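Local coordinates for putative bacterial transcription regulation protein (Staphylococcus aureus, PDB 3LUR) that probably acts in transcription regulation as an effector-binding domain protein, presumably sensing small molecules, at residues L9-L14 with V89-S94; L49-D54 with A75-N80. All coordinates share one frame; numbering follows the deposited sequence.

Contact 1: L9-L14 with V89-S94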
# COMPACT_ATOMS: atom_id res chain seq x y z
N LEU A 9 -6.05 11.26 6.06
CA LEU A 9 -6.62 11.26 4.73
C LEU A 9 -8.16 11.28 4.78
O LEU A 9 -8.79 10.66 5.65
CB LEU A 9 -6.19 10.03 3.96
CG LEU A 9 -4.71 9.81 3.65
CD1 LEU A 9 -4.60 8.49 2.91
CD2 LEU A 9 -4.12 10.97 2.84
N ALA A 10 -8.76 12.01 3.84
CA ALA A 10 -10.18 11.94 3.58
C ALA A 10 -10.42 10.57 2.93
O ALA A 10 -9.47 9.83 2.63
CB ALA A 10 -10.59 13.02 2.64
N SER A 11 -11.67 10.22 2.69
CA SER A 11 -11.93 8.97 2.02
C SER A 11 -11.45 9.10 0.59
O SER A 11 -11.64 10.14 -0.04
CB SER A 11 -13.40 8.58 2.07
OG SER A 11 -13.80 8.33 3.41
N LEU A 12 -10.83 8.07 0.08
CA LEU A 12 -10.29 8.13 -1.26
C LEU A 12 -10.82 7.01 -2.12
O LEU A 12 -11.22 5.97 -1.62
CB LEU A 12 -8.77 8.04 -1.21
CG LEU A 12 -8.04 9.16 -0.48
CD1 LEU A 12 -6.59 8.82 -0.36
CD2 LEU A 12 -8.22 10.52 -1.14
N THR A 13 -10.89 7.26 -3.43
CA THR A 13 -11.29 6.25 -4.36
C THR A 13 -10.00 5.65 -4.94
O THR A 13 -9.17 6.37 -5.52
CB THR A 13 -12.12 6.81 -5.49
OG1 THR A 13 -13.36 7.28 -4.96
CG2 THR A 13 -12.41 5.75 -6.53
N LEU A 14 -9.83 4.34 -4.76
CA LEU A 14 -8.63 3.66 -5.27
C LEU A 14 -9.02 2.77 -6.45
O LEU A 14 -10.02 2.07 -6.40
CB LEU A 14 -8.00 2.84 -4.17
CG LEU A 14 -7.55 3.60 -2.94
CD1 LEU A 14 -6.80 2.68 -1.99
CD2 LEU A 14 -6.64 4.78 -3.31
N VAL A 89 -12.60 -0.72 -8.15
CA VAL A 89 -12.72 0.70 -7.82
C VAL A 89 -13.35 0.77 -6.46
O VAL A 89 -14.55 0.58 -6.33
CB VAL A 89 -13.60 1.45 -8.82
CG1 VAL A 89 -13.76 2.92 -8.39
CG2 VAL A 89 -13.00 1.37 -10.19
N ILE A 90 -12.53 0.98 -5.42
CA ILE A 90 -13.03 0.96 -4.04
C ILE A 90 -12.77 2.23 -3.24
O ILE A 90 -12.03 3.09 -3.67
CB ILE A 90 -12.45 -0.24 -3.26
CG1 ILE A 90 -10.98 0.00 -2.93
CG2 ILE A 90 -12.70 -1.54 -4.09
CD1 ILE A 90 -10.42 -0.93 -1.94
N THR A 91 -13.44 2.34 -2.09
CA THR A 91 -13.25 3.46 -1.20
C THR A 91 -12.40 3.06 -0.03
O THR A 91 -12.74 2.15 0.72
CB THR A 91 -14.57 4.00 -0.64
OG1 THR A 91 -15.40 4.42 -1.71
CG2 THR A 91 -14.31 5.18 0.27
N LEU A 92 -11.29 3.77 0.13
CA LEU A 92 -10.46 3.62 1.30
C LEU A 92 -10.99 4.69 2.25
O LEU A 92 -10.84 5.89 2.00
CB LEU A 92 -9.00 3.86 0.96
CG LEU A 92 -8.03 3.82 2.13
CD1 LEU A 92 -7.93 2.39 2.65
CD2 LEU A 92 -6.68 4.35 1.73
N ALA A 93 -11.63 4.25 3.33
CA ALA A 93 -12.28 5.15 4.27
C ALA A 93 -11.29 6.04 4.97
O ALA A 93 -10.21 5.61 5.32
CB ALA A 93 -13.08 4.34 5.31
N SER A 94 -11.72 7.27 5.28
CA SER A 94 -10.87 8.26 5.94
C SER A 94 -10.28 7.73 7.22
O SER A 94 -10.97 7.06 8.01
CB SER A 94 -11.65 9.53 6.28
OG SER A 94 -12.67 9.26 7.20
O HOH W 1 -8.49 7.40 2.25
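Val89 meets Thr13 at the start of an antiparallel strand pairing that joins strands 5-21 and 88-103, the first and fourth in sequence, and so helps close the six-stranded barrel of this effector-binding domain. The axes of 12-14 and 89-92 approach to 4.6 Å. With CG1 of Val89 anti to its backbone N (chi1 177°), this methyl comes to 3.6 Å from Thr13 CG2, the two side chains crossing at a slant. Ile90 pairs with Leu14 in a hydrogen-bonded pair, its N giving to Leu14 O while its O receives Leu14 N, and CA of Thr13 adds a C-H...O contact to that same Ile90 oxygen. Thr91 faces Thr13 as the non-hydrogen-bonded pair. Its CG2 rests 4.0 Å from Ser11 CB, on the sheet face opposite to the leucines. Leu92 forms the second hydrogen-bonded pair, with Leu12, by reciprocal N-H...O bonds. Its side chain turns to the face that also carries Leu12, Leu14 and Ile90, where its CB lies 3.9 Å from Leu14 CD1; Leu14, which also packs on Leu59 and Leu61 of strand 58-64, is buried here along with Leu92. Leu92 O has a second donor besides Leu12 N: a water that bridges it to Ala10 O, linking the two segments where the regular pairing stops. Beyond Ala93, whose CB points away from 9-14, a side chain bonds to the backbone, before Leu9 pairs with Ser95 further on. OG of Ser11, anti to its own carbonyl carbon (chi1 -66°), accepts the backbone N of Ser94 at 3.0 Å; the bond is bent, with an angle of 139° at the hydrogen. CB of Ser94 in turn lies against the carbonyl of Leu9, 3.1 Å from its O atom.

Contact 2: L49-D54 with A75-N80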
# COMPACT_ATOMS: atom_id res chain seq x y z
N LEU A 49 -2.23 6.83 -15.73
CA LEU A 49 -3.00 7.82 -16.48
C LEU A 49 -4.23 8.24 -15.71
O LEU A 49 -4.74 9.32 -15.94
CB LEU A 49 -3.43 7.28 -17.83
CG LEU A 49 -2.30 7.06 -18.83
CD1 LEU A 49 -2.86 6.42 -20.12
CD2 LEU A 49 -1.60 8.38 -19.11
N LYS A 50 -4.70 7.39 -14.79
CA LYS A 50 -5.89 7.66 -13.96
C LYS A 50 -5.55 8.30 -12.63
O LYS A 50 -6.44 8.71 -11.89
CB LYS A 50 -6.63 6.35 -13.66
CG LYS A 50 -7.08 5.60 -14.91
CD LYS A 50 -7.99 4.43 -14.57
CE LYS A 50 -8.42 3.69 -15.84
NZ LYS A 50 -9.12 4.60 -16.80
N ASN A 51 -4.27 8.37 -12.31
CA ASN A 51 -3.81 8.89 -11.02
C ASN A 51 -4.16 10.37 -10.88
O ASN A 51 -3.66 11.20 -11.63
CB ASN A 51 -2.31 8.67 -10.87
CG ASN A 51 -1.81 8.86 -9.44
OD1 ASN A 51 -2.32 9.69 -8.70
ND2 ASN A 51 -0.80 8.10 -9.06
N ASN A 52 -5.03 10.69 -9.93
CA ASN A 52 -5.49 12.08 -9.76
C ASN A 52 -4.65 12.90 -8.81
O ASN A 52 -5.01 14.00 -8.49
CB ASN A 52 -6.97 12.12 -9.34
CG ASN A 52 -7.19 11.67 -7.91
OD1 ASN A 52 -6.25 11.30 -7.20
ND2 ASN A 52 -8.44 11.70 -7.47
N GLY A 53 -3.56 12.32 -8.29
CA GLY A 53 -2.67 13.03 -7.38
C GLY A 53 -3.05 13.12 -5.90
O GLY A 53 -2.29 13.67 -5.12
N ASP A 54 -4.20 12.56 -5.50
CA ASP A 54 -4.60 12.59 -4.08
C ASP A 54 -3.50 12.04 -3.21
O ASP A 54 -3.31 12.51 -2.08
CB ASP A 54 -5.88 11.80 -3.83
CG ASP A 54 -7.12 12.54 -4.27
OD1 ASP A 54 -7.07 13.77 -4.41
OD2 ASP A 54 -8.17 11.90 -4.45
N ALA A 75 -2.68 0.01 -6.88
CA ALA A 75 -3.71 0.99 -7.15
C ALA A 75 -3.21 2.42 -7.12
O ALA A 75 -2.14 2.73 -6.55
CB ALA A 75 -4.80 0.84 -6.09
N VAL A 76 -4.01 3.29 -7.70
CA VAL A 76 -3.77 4.72 -7.65
C VAL A 76 -5.03 5.41 -7.15
O VAL A 76 -6.13 4.87 -7.29
CB VAL A 76 -3.42 5.33 -9.03
CG1 VAL A 76 -2.13 4.73 -9.58
CG2 VAL A 76 -4.57 5.18 -10.05
N THR A 77 -4.87 6.59 -6.57
CA THR A 77 -6.02 7.39 -6.18
C THR A 77 -6.56 7.99 -7.46
O THR A 77 -5.80 8.57 -8.27
CB THR A 77 -5.66 8.50 -5.23
OG1 THR A 77 -4.64 9.32 -5.81
CG2 THR A 77 -5.20 7.94 -3.90
N GLY A 78 -7.86 7.81 -7.67
CA GLY A 78 -8.51 8.31 -8.87
C GLY A 78 -9.88 8.89 -8.61
O GLY A 78 -10.38 8.85 -7.49
N ASP A 79 -10.47 9.44 -9.67
CA ASP A 79 -11.83 9.98 -9.61
C ASP A 79 -12.81 8.87 -9.92
O ASP A 79 -12.47 7.93 -10.62
CB ASP A 79 -12.01 11.10 -10.64
CG ASP A 79 -11.12 12.31 -10.37
OD1 ASP A 79 -10.71 12.50 -9.20
OD2 ASP A 79 -10.86 13.07 -11.31
N ASN A 80 -14.02 8.97 -9.36
CA ASN A 80 -15.00 7.94 -9.65
C ASN A 80 -15.82 8.29 -10.89
O ASN A 80 -16.13 9.44 -11.16
CB ASN A 80 -15.89 7.63 -8.44
CG ASN A 80 -16.59 6.29 -8.59
OD1 ASN A 80 -16.31 5.54 -9.52
ND2 ASN A 80 -17.50 5.99 -7.68
O HOH W 2 -9.01 9.21 -12.22
O HOH W 3 -9.64 9.68 -4.71
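Asn52 and Gly78 bring the two backbones together, their segments running nearly perpendicular (92° between end-to-end directions) and tied by a straight 2.8 Å bond from Asn52 N to Thr77 O. The side chain of Asn52 then grips Thr77 and the residues that follow it with both ends of its amide. A chi1 of 72° sets its CG between its own backbone N and carbonyl carbon, close to Thr77 O and Gly78 CA. Its OD1 takes Thr77 OG1 (2.9 Å) on one face of the amide plane and Asp54 N on the other, the latter closing an Asx turn. Its ND2 gives a nearly linear bond to Asp79 OD1 (3.0 Å), which lies in the amide plane although the donor sits above the carboxylate; a weak second bond goes to Asp54 OD2. Gripped at both ends, the amide has its rotation fixed. Asn51 makes its own Asx turn to Gly53 N and lays its amide beside Val76, ND2 3.7 Å from CG1. A water donates to Lys50 O and accepts from Asp79 N. The crossing thus fastens the loop after helix 43-50 onto strand 70-77: Val76 also packs on Leu47 and Gln48 of that helix, while Thr77 reaches Leu12 and Leu14 of strand 5-21.

The centres of contacts 1 and 2 lie about 11 Å apart, on the same side of the chain's centre. In chain order the segments run 9-14, 49-54, 75-80, 89-94, so contact 2 falls wholly within the span that contact 1 brackets. Strand 5-21 is common ground: in the barrel sheet it lies between strands 88-103 and 70-77, and Thr13 O to Gly78 N (2.9 Å) is a probable hydrogen bond joining the two contacts. Leu14 CD2 also packs on Thr77 CG2, and Leu12 CD2 on Asp54 OD2. Together they join three adjacent strands of the barrel and the loop following helix 43-50.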